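PDB 4A35: mitochondrial enolase superfamily member 1 from Homo sapiens, which catalyses the magnesium-dependent dehydration of L-fuconate to 2-keto-3-deoxy-L-fuconate in the breakdown of L-fucose. Local coordinates for residues A[158-163]-A[346-351]; A[306-311]-A[315-320]; A[326-331]-A[340-345]. All coordinates share one frame; numbering follows the deposited sequence. Where two conformers were deposited one is given.

Contact 1: A[158-163]-A[346-351]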
loop_
_atom_site.group_PDB
_atom_site.type_symbol
_atom_site.label_atom_id
_atom_site.label_comp_id
_atom_site.label_asym_id
_atom_site.label_seq_id
_atom_site.Cartn_x
_atom_site.Cartn_y
_atom_site.Cartn_z
ATOM N N ASP A 158 11.809 12.130 13.057
ATOM C CA ASP A 158 13.125 11.560 13.366
ATOM C C ASP A 158 14.196 11.990 12.324
ATOM O O ASP A 158 15.379 11.841 12.600
ATOM C CB ASP A 158 13.062 10.033 13.497
ATOM C CG ASP A 158 12.388 9.308 12.326
ATOM O OD1 ASP A 158 11.292 9.777 11.865
ATOM O OD2 ASP A 158 12.944 8.280 11.864
ATOM N N VAL A 159 13.774 12.492 11.126
ATOM C CA VAL A 159 14.727 13.005 10.098
ATOM C C VAL A 159 14.431 14.483 9.760
ATOM O O VAL A 159 15.313 15.184 9.300
ATOM C CB VAL A 159 14.791 12.150 8.797
ATOM C CG1 VAL A 159 15.140 10.703 9.093
ATOM C CG2 VAL A 159 13.508 12.258 7.937
ATOM N N LEU A 160 13.198 14.933 9.971
ATOM C CA LEU A 160 12.756 16.297 9.593
ATOM C C LEU A 160 11.668 16.762 10.543
ATOM O O LEU A 160 10.490 16.371 10.416
ATOM C CB LEU A 160 12.246 16.305 8.121
ATOM C CG LEU A 160 11.800 17.676 7.549
ATOM C CD1 LEU A 160 13.015 18.471 6.940
ATOM C CD2 LEU A 160 10.679 17.475 6.487
ATOM N N THR A 161 12.080 17.584 11.524
ATOM C CA THR A 161 11.126 18.208 12.440
ATOM C C THR A 161 10.503 19.425 11.741
ATOM O O THR A 161 10.967 19.845 10.662
ATOM C CB THR A 161 11.841 18.653 13.742
ATOM O OG1 THR A 161 12.791 19.698 13.427
ATOM C CG2 THR A 161 12.548 17.487 14.483
ATOM N N GLU A 162 9.455 19.986 12.356
ATOM C CA GLU A 162 8.829 21.223 11.865
ATOM C C GLU A 162 9.886 22.336 11.820
ATOM O O GLU A 162 9.941 23.095 10.864
ATOM C CB GLU A 162 7.666 21.630 12.776
ATOM C CG GLU A 162 6.452 20.737 12.645
ATOM C CD GLU A 162 5.271 21.091 13.527
ATOM O OE1 GLU A 162 4.967 22.298 13.647
ATOM O OE2 GLU A 162 4.643 20.163 14.092
ATOM N N GLU A 163 10.742 22.414 12.861
ATOM C CA GLU A 163 11.837 23.379 12.995
ATOM C C GLU A 163 12.847 23.193 11.813
ATOM O O GLU A 163 13.296 24.162 11.209
ATOM C CB GLU A 163 12.512 23.182 14.373
ATOM C CG GLU A 163 11.587 23.396 15.582
ATOM C CD GLU A 163 10.411 22.468 15.885
ATOM O OE1 GLU A 163 10.459 21.261 15.542
ATOM O OE2 GLU A 163 9.447 22.952 16.523
ATOM N N ALA A 346 14.218 15.461 0.910
ATOM C CA ALA A 346 15.255 15.269 -0.114
ATOM C C ALA A 346 16.314 16.380 0.018
ATOM O O ALA A 346 17.495 16.101 -0.108
ATOM C CB ALA A 346 14.602 15.324 -1.504
ATOM N N LYS A 347 15.891 17.639 0.260
ATOM C CA LYS A 347 16.862 18.751 0.473
ATOM C C LYS A 347 17.700 18.510 1.767
ATOM O O LYS A 347 18.925 18.693 1.744
ATOM C CB LYS A 347 16.124 20.107 0.542
ATOM C CG LYS A 347 17.032 21.343 0.745
ATOM C CD LYS A 347 18.251 21.384 -0.180
ATOM C CE LYS A 347 18.933 22.701 0.033
ATOM N NZ LYS A 347 20.324 22.639 -0.490
ATOM N N LYS A 348 17.027 18.144 2.874
ATOM C CA LYS A 348 17.652 17.819 4.182
ATOM C C LYS A 348 18.764 16.754 3.983
ATOM O O LYS A 348 19.869 16.919 4.525
ATOM C CB LYS A 348 16.580 17.343 5.202
ATOM C CG LYS A 348 17.138 17.019 6.609
ATOM C CD LYS A 348 17.234 18.277 7.496
ATOM C CE LYS A 348 18.098 18.133 8.744
ATOM N NZ LYS A 348 17.598 17.097 9.649
ATOM N N PHE A 349 18.516 15.749 3.098
ATOM C CA PHE A 349 19.487 14.709 2.761
ATOM C C PHE A 349 20.383 15.085 1.548
ATOM O O PHE A 349 21.223 14.260 1.129
ATOM C CB PHE A 349 18.743 13.386 2.474
ATOM C CG PHE A 349 18.316 12.652 3.721
ATOM C CD1 PHE A 349 17.095 12.945 4.344
ATOM C CD2 PHE A 349 19.130 11.660 4.282
ATOM C CE1 PHE A 349 16.706 12.265 5.519
ATOM C CE2 PHE A 349 18.740 10.973 5.448
ATOM C CZ PHE A 349 17.525 11.264 6.052
ATOM N N GLU A 350 20.168 16.308 0.944
ATOM C CA GLU A 350 20.933 16.772 -0.223
ATOM C C GLU A 350 20.869 15.757 -1.409
ATOM O O GLU A 350 21.890 15.423 -2.025
ATOM C CB GLU A 350 22.403 17.113 0.169
ATOM C CG GLU A 350 22.500 18.358 1.031
ATOM C CD GLU A 350 22.063 19.654 0.366
ATOM O OE1 GLU A 350 22.059 19.738 -0.885
ATOM O OE2 GLU A 350 21.793 20.618 1.112
ATOM N N ILE A 351 19.654 15.255 -1.685
ATOM C CA ILE A 351 19.375 14.314 -2.768
ATOM C C ILE A 351 18.529 15.060 -3.825
ATOM O O ILE A 351 17.512 15.669 -3.470
ATOM C CB ILE A 351 18.704 12.991 -2.276
ATOM C CG1 ILE A 351 19.745 12.171 -1.396
ATOM C CG2 ILE A 351 18.192 12.161 -3.419
ATOM C CD1 ILE A 351 21.045 11.715 -2.156
HETATM O O HOH W 1 17.923 14.446 9.479
#
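A Schellman motif ends helix 335-348, and at this end Lys-348 and Phe-349 meet Val-159 and Leu-160 of the loop that leads into helix 162-171. Glu-350 takes a positive phi (55°), and two backbone bonds return into the last turn, Ile-351 N to Ala-346 O and Glu-350 N to Lys-347 O. Phe-349 offers the edge of its ring: CE1 lies 3.8 Å from Val-159 CB, and CZ lies 3.9 Å from Val-159 CG1, a methyl in the plane of the ring. The two side chains cross at about a right angle, and the valine branch abuts the rim of the ring. Bends at chi2 and chi4 curl Lys-348 back to the loop, where its NZ donates to Val-159 O at 3.0 Å. The C=O...NZ angle is 151°, with the amine tilted 29° from the carbonyl plane. A water closes a triangle with this pair, donating to Val-159 O at 2.7 Å and accepting from Lys-348 NZ at 2.7 Å, so two donors grip one carbonyl. Leu-160 CD1 slides past Lys-348 CB at 4.1 Å. An alanine in place of Phe-349 would probably open a gap where the ring edge meets Val-159 CB, CG1 and CG2. Thr-161 is the N-cap of helix 162-171, whose Ile-168 touches both Leu-160 and Lys-348. Helix 311-319 packs nearby, with Gln-319 against Val-159 and Leu-318 against Phe-349.

Contact 2: A[306-311]-A[315-320]. With MG (magnesium ion), chain B.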
loop_
_atom_site.group_PDB
_atom_site.type_symbol
_atom_site.label_atom_id
_atom_site.label_comp_id
_atom_site.label_asym_id
_atom_site.label_seq_id
_atom_site.Cartn_x
_atom_site.Cartn_y
_atom_site.Cartn_z
ATOM N N GLU A 306 8.236 6.826 -8.385
ATOM C CA GLU A 306 6.911 7.059 -8.963
ATOM C C GLU A 306 5.775 6.211 -8.318
ATOM O O GLU A 306 4.653 6.703 -8.314
ATOM C CB GLU A 306 6.903 6.810 -10.477
ATOM C CG GLU A 306 6.918 5.354 -10.859
ATOM C CD GLU A 306 7.038 5.203 -12.351
ATOM O OE1 GLU A 306 7.981 5.802 -12.909
ATOM O OE2 GLU A 306 6.174 4.545 -12.965
ATOM N N GLN A 307 6.056 4.948 -7.793
ATOM C CA GLN A 307 5.022 4.139 -7.167
ATOM C C GLN A 307 5.273 4.027 -5.663
ATOM O O GLN A 307 4.617 3.226 -4.987
ATOM C CB GLN A 307 4.933 2.730 -7.821
ATOM C CG GLN A 307 4.316 2.804 -9.238
ATOM C CD GLN A 307 3.448 1.607 -9.585
ATOM O OE1 GLN A 307 3.751 0.829 -10.507
ATOM N NE2 GLN A 307 2.277 1.504 -8.969
ATOM N N CYS A 308 6.272 4.808 -5.143
ATOM C CA CYS A 308 6.577 4.860 -3.730
ATOM C C CYS A 308 5.340 5.404 -2.994
ATOM O O CYS A 308 4.945 6.546 -3.263
ATOM C CB CYS A 308 7.781 5.750 -3.517
ATOM S SG CYS A 308 8.159 5.960 -1.796
ATOM N N HIS A 309 4.678 4.595 -2.206
ATOM C CA HIS A 309 3.344 4.945 -1.683
ATOM C C HIS A 309 3.187 6.096 -0.673
ATOM O O HIS A 309 2.091 6.686 -0.620
ATOM C CB HIS A 309 2.560 3.683 -1.234
ATOM C CG HIS A 309 3.216 2.875 -0.155
ATOM N ND1 HIS A 309 3.065 3.211 1.173
ATOM C CD2 HIS A 309 4.023 1.794 -0.246
ATOM C CE1 HIS A 309 3.749 2.313 1.861
ATOM N NE2 HIS A 309 4.372 1.462 1.061
ATOM N N ASN A 310 4.209 6.420 0.141
ATOM C CA ASN A 310 4.036 7.531 1.085
ATOM C C ASN A 310 5.415 8.011 1.520
ATOM O O ASN A 310 6.444 7.447 1.097
ATOM C CB ASN A 310 3.096 7.172 2.271
ATOM C CG ASN A 310 3.593 6.075 3.196
ATOM O OD1 ASN A 310 4.810 5.902 3.380
ATOM N ND2 ASN A 310 2.666 5.267 3.720
ATOM N N ARG A 311 5.428 9.024 2.386
ATOM C CA ARG A 311 6.656 9.692 2.839
ATOM C C ARG A 311 7.527 8.764 3.724
ATOM O O ARG A 311 8.718 9.045 3.879
ATOM C CB ARG A 311 6.294 10.960 3.630
ATOM C CG ARG A 311 5.477 10.684 4.920
ATOM C CD ARG A 311 4.927 11.960 5.567
ATOM N NE ARG A 311 4.189 11.651 6.798
ATOM C CZ ARG A 311 2.976 11.092 6.845
ATOM N NH1 ARG A 311 2.303 10.847 5.728
ATOM N NH2 ARG A 311 2.444 10.755 8.005
ATOM N N LYS A 315 11.404 8.408 3.257
ATOM C CA LYS A 315 12.300 8.658 4.384
ATOM C C LYS A 315 13.355 7.566 4.491
ATOM O O LYS A 315 14.538 7.862 4.592
ATOM C CB LYS A 315 11.521 8.787 5.711
ATOM C CG LYS A 315 12.463 8.832 6.946
ATOM C CD LYS A 315 11.673 8.816 8.230
ATOM C CE LYS A 315 11.160 7.411 8.630
ATOM N NZ LYS A 315 10.868 7.351 10.106
ATOM N N GLN A 316 12.939 6.317 4.398
ATOM C CA GLN A 316 13.879 5.179 4.532
ATOM C C GLN A 316 14.792 5.078 3.333
ATOM O O GLN A 316 15.965 4.759 3.517
ATOM C CB GLN A 316 13.122 3.868 4.751
ATOM C CG GLN A 316 12.371 3.889 6.137
ATOM C CD GLN A 316 11.469 2.677 6.132
ATOM O OE1 GLN A 316 11.887 1.620 6.581
ATOM N NE2 GLN A 316 10.271 2.803 5.526
ATOM N N LEU A 317 14.288 5.407 2.112
ATOM C CA LEU A 317 15.167 5.439 0.915
ATOM C C LEU A 317 16.324 6.442 1.111
ATOM O O LEU A 317 17.470 6.160 0.752
ATOM C CB LEU A 317 14.361 5.843 -0.354
ATOM C CG LEU A 317 13.375 4.752 -0.855
ATOM C CD1 LEU A 317 12.393 5.369 -1.903
ATOM C CD2 LEU A 317 14.162 3.507 -1.446
ATOM N N LEU A 318 16.020 7.587 1.736
ATOM C CA LEU A 318 17.019 8.632 2.026
ATOM C C LEU A 318 17.933 8.133 3.183
ATOM O O LEU A 318 19.142 8.276 3.103
ATOM C CB LEU A 318 16.319 9.948 2.376
ATOM C CG LEU A 318 15.611 10.632 1.153
ATOM C CD1 LEU A 318 14.676 11.727 1.612
ATOM C CD2 LEU A 318 16.657 11.160 0.152
ATOM N N GLN A 319 17.338 7.577 4.249
ATOM C CA GLN A 319 18.100 7.051 5.416
ATOM C C GLN A 319 19.136 5.982 5.012
ATOM O O GLN A 319 20.280 6.043 5.469
ATOM C CB GLN A 319 17.176 6.477 6.465
ATOM C CG GLN A 319 16.477 7.561 7.255
ATOM C CD GLN A 319 15.456 6.979 8.200
ATOM O OE1 GLN A 319 14.663 6.114 7.833
ATOM N NE2 GLN A 319 15.519 7.390 9.465
ATOM N N ALA A 320 18.719 5.040 4.128
ATOM C CA ALA A 320 19.549 3.952 3.671
ATOM C C ALA A 320 20.479 4.362 2.523
ATOM O O ALA A 320 21.199 3.484 2.030
ATOM C CB ALA A 320 18.694 2.756 3.260
HETATM MG MG MG B . 9.241 5.201 -14.429
HETATM O O HOH W 2 7.209 4.356 -15.422
HETATM O O HOH W 3 9.470 3.489 -13.530
HETATM O O HOH W 4 8.523 6.598 -15.606
#
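Arg-311 and Lys-315 are joined by the first-turn hydrogen bond of helix 311-319, which follows strand 301-304 in the barrel domain of this mandelate racemase/muconate lactonizing enzyme relative. Lys-315 N donates to Arg-311 O at 2.8 Å with an N-H...O angle of 154°, and Lys-315 CB rests 3.4 Å from the same oxygen. The lysine side chain leaves with CG anti to its backbone N (chi1 171°) and bends at chi3, carrying its amine away from the 306-311 loop. Both long side chains find their polar partners elsewhere: Lys-315 NZ forms salt bridges with Asp-158 and with Asp-284 of the second subunit, while the Arg-311 guanidinium bonds Arg-154 O and forms salt bridges with Glu-108 and Glu-338. Asn-310 is the N-cap, its OD1 accepting from Val-312 N. The apolar half of the contact is looser. Leu-317 CD1 lies 4.3 Å from Cys-308 SG, a tentative contact, since two conformers of the cysteine were deposited. At the start of the loop, just past the strand, Glu-306 is a magnesium ligand, as expected at the C-terminal ends of barrel strands in this superfamily. Its CG lies between the backbone N and carbonyl carbon (chi1 75°), and the extended chain beyond delivers one carboxylate oxygen to the metal. Asp-251, Glu-277 and three waters complete six positions. OE1 of Glu-306 binds the magnesium ion at 2.1 Å, whereas its OE2 accepts a hydrogen bond, at 2.7 Å, from the oxygen of one of the metal-bound waters.

Contact 3: A[326-331]-A[340-345]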
loop_
_atom_site.group_PDB
_atom_site.type_symbol
_atom_site.label_atom_id
_atom_site.label_comp_id
_atom_site.label_asym_id
_atom_site.label_seq_id
_atom_site.Cartn_x
_atom_site.Cartn_y
_atom_site.Cartn_z
ATOM N N LEU A 326 15.626 11.143 -6.678
ATOM C CA LEU A 326 14.345 10.833 -6.008
ATOM C C LEU A 326 13.221 11.304 -6.875
ATOM O O LEU A 326 13.119 12.485 -7.178
ATOM C CB LEU A 326 14.360 11.499 -4.607
ATOM C CG LEU A 326 13.175 11.123 -3.682
ATOM C CD1 LEU A 326 13.573 11.293 -2.213
ATOM C CD2 LEU A 326 11.938 12.024 -3.991
ATOM N N GLN A 327 12.299 10.383 -7.212
ATOM C CA GLN A 327 11.237 10.749 -8.149
ATOM C C GLN A 327 9.890 10.892 -7.459
ATOM O O GLN A 327 9.173 9.918 -7.306
ATOM C CB GLN A 327 11.189 9.701 -9.279
ATOM C CG GLN A 327 12.612 9.653 -9.924
ATOM C CD GLN A 327 12.797 8.581 -10.898
ATOM O OE1 GLN A 327 12.610 7.400 -10.579
ATOM N NE2 GLN A 327 13.205 8.975 -12.099
ATOM N N ILE A 328 9.523 12.140 -7.145
ATOM C CA ILE A 328 8.202 12.403 -6.598
ATOM C C ILE A 328 7.124 12.179 -7.669
ATOM O O ILE A 328 7.395 12.222 -8.867
ATOM C CB ILE A 328 8.090 13.851 -6.021
ATOM C CG1 ILE A 328 8.260 14.949 -7.112
ATOM C CG2 ILE A 328 8.945 14.024 -4.701
ATOM C CD1 ILE A 328 7.877 16.484 -6.649
ATOM N N ASP A 329 5.894 11.918 -7.212
ATOM C CA ASP A 329 4.748 11.836 -8.092
ATOM C C ASP A 329 3.608 12.639 -7.437
ATOM O O ASP A 329 3.326 12.483 -6.241
ATOM C CB ASP A 329 4.331 10.405 -8.401
ATOM C CG ASP A 329 3.180 10.458 -9.414
ATOM O OD1 ASP A 329 3.461 10.518 -10.624
ATOM O OD2 ASP A 329 2.005 10.475 -8.985
ATOM N N SER A 330 2.988 13.515 -8.238
ATOM C CA SER A 330 1.934 14.442 -7.828
ATOM C C SER A 330 0.637 13.721 -7.410
ATOM O O SER A 330 -0.163 14.308 -6.699
ATOM C CB SER A 330 1.628 15.399 -8.999
ATOM O OG SER A 330 1.158 14.742 -10.171
ATOM N N CYS A 331 0.393 12.497 -7.934
ATOM C CA CYS A 331 -0.898 11.786 -7.708
ATOM C C CYS A 331 -0.788 10.411 -6.949
ATOM O O CYS A 331 -1.831 9.827 -6.637
ATOM C CB CYS A 331 -1.614 11.609 -9.046
ATOM S SG CYS A 331 -2.145 13.184 -9.761
ATOM N N LEU A 340 5.262 18.094 -0.498
ATOM C CA LEU A 340 6.085 19.134 0.170
ATOM C C LEU A 340 7.017 18.501 1.208
ATOM O O LEU A 340 8.203 18.848 1.246
ATOM C CB LEU A 340 5.216 20.189 0.883
ATOM C CG LEU A 340 4.481 21.160 -0.055
ATOM C CD1 LEU A 340 3.419 21.955 0.746
ATOM C CD2 LEU A 340 5.476 22.102 -0.726
ATOM N N SER A 341 6.483 17.550 2.006
ATOM C CA SER A 341 7.281 16.862 3.062
ATOM C C SER A 341 8.435 16.067 2.430
ATOM O O SER A 341 9.535 16.031 2.998
ATOM C CB SER A 341 6.395 15.948 3.915
ATOM O OG SER A 341 5.974 14.733 3.313
ATOM N N VAL A 342 8.198 15.492 1.225
ATOM C CA VAL A 342 9.220 14.681 0.547
ATOM C C VAL A 342 10.251 15.646 -0.073
ATOM O O VAL A 342 11.435 15.373 0.007
ATOM C CB VAL A 342 8.568 13.711 -0.467
ATOM C CG1 VAL A 342 9.638 12.987 -1.313
ATOM C CG2 VAL A 342 7.717 12.655 0.274
ATOM N N LEU A 343 9.821 16.765 -0.710
ATOM C CA LEU A 343 10.807 17.749 -1.214
ATOM C C LEU A 343 11.722 18.216 -0.072
ATOM O O LEU A 343 12.934 18.395 -0.249
ATOM C CB LEU A 343 10.088 18.998 -1.814
ATOM C CG LEU A 343 9.331 18.728 -3.112
ATOM C CD1 LEU A 343 8.489 19.971 -3.495
ATOM C CD2 LEU A 343 10.326 18.338 -4.252
ATOM N N LEU A 344 11.113 18.522 1.076
ATOM C CA LEU A 344 11.905 18.999 2.231
ATOM C C LEU A 344 12.855 17.916 2.774
ATOM O O LEU A 344 14.017 18.220 3.049
ATOM C CB LEU A 344 10.984 19.528 3.343
ATOM C CG LEU A 344 10.250 20.847 3.015
ATOM C CD1 LEU A 344 9.044 21.021 3.959
ATOM C CD2 LEU A 344 11.224 22.039 3.069
ATOM N N MET A 345 12.433 16.667 2.804
ATOM C CA MET A 345 13.347 15.590 3.245
ATOM C C MET A 345 14.506 15.407 2.252
ATOM O O MET A 345 15.641 15.283 2.665
ATOM C CB MET A 345 12.610 14.241 3.394
ATOM C CG MET A 345 11.734 14.160 4.668
ATOM S SD MET A 345 11.170 12.472 4.976
ATOM C CE MET A 345 10.082 12.216 3.515
#
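Val-342 holds CG1 anti to its backbone N (chi1 173°), and this turns the methyl from helix 335-348 toward Leu-326 and Ile-328, at and just past the end of barrel strand 325-326. Ile-328 in turn has CG1 in the crowded position between backbone N and carbonyl carbon (chi1 64°), which leaves CG2 beside the N and facing the helix. The strand and helix are successive elements of one beta-alpha unit, and these aliphatic groups join them in the layer between barrel wall and outer helices. Val-342 CG1 rests on two methyls at once, 3.6 Å from Ile-328 CG2 and 3.7 Å from Leu-326 CD2. Ile-328 and Val-342 pass alongside in opposite directions. One helix position on, Leu-343 brings CD2 to 3.9 Å from Ile-328 CD1, the end of an extended isoleucine arm that it crosses at about a right angle. Phe-314 of helix 311-319 packs against Leu-326 and Val-342, and Val-353 against Ile-328. Beyond this apolar patch the loop turns polar: Asp-329 OD1 bonds ND1 of His-356, the predicted active-site histidine, and is likely to orient its ring, as in related enzymes. The other oxygen makes an Asx turn, Cys-331 N donating to Asp-329 OD2 at 2.8 Å from above the carboxylate plane, 46° out of it.

Contacts 2 and 3 lie in adjacent beta-alpha units of the barrel, their centres about 9 Å apart, and follow in series inside the long loop closed by contact 1. Contact 1 sits at the end of helix 335-348, its centre about 12 Å from that of contact 3 and about 13 Å from that of contact 2. Met-345 connects all three: its SD lies 3.8 Å from Val-159 CG2, and its CE lies 3.5 Å from Arg-311 O. A salt bridge, Asp-158 OD2 to Lys-315 NZ at 2.9 Å, ties contact 1 to contact 2. Toward the active site, Glu-306 O meets Asp-329 CB at 3.7 Å, bringing the metal ligand and the histidine's partner together; contact 1 lies away from it.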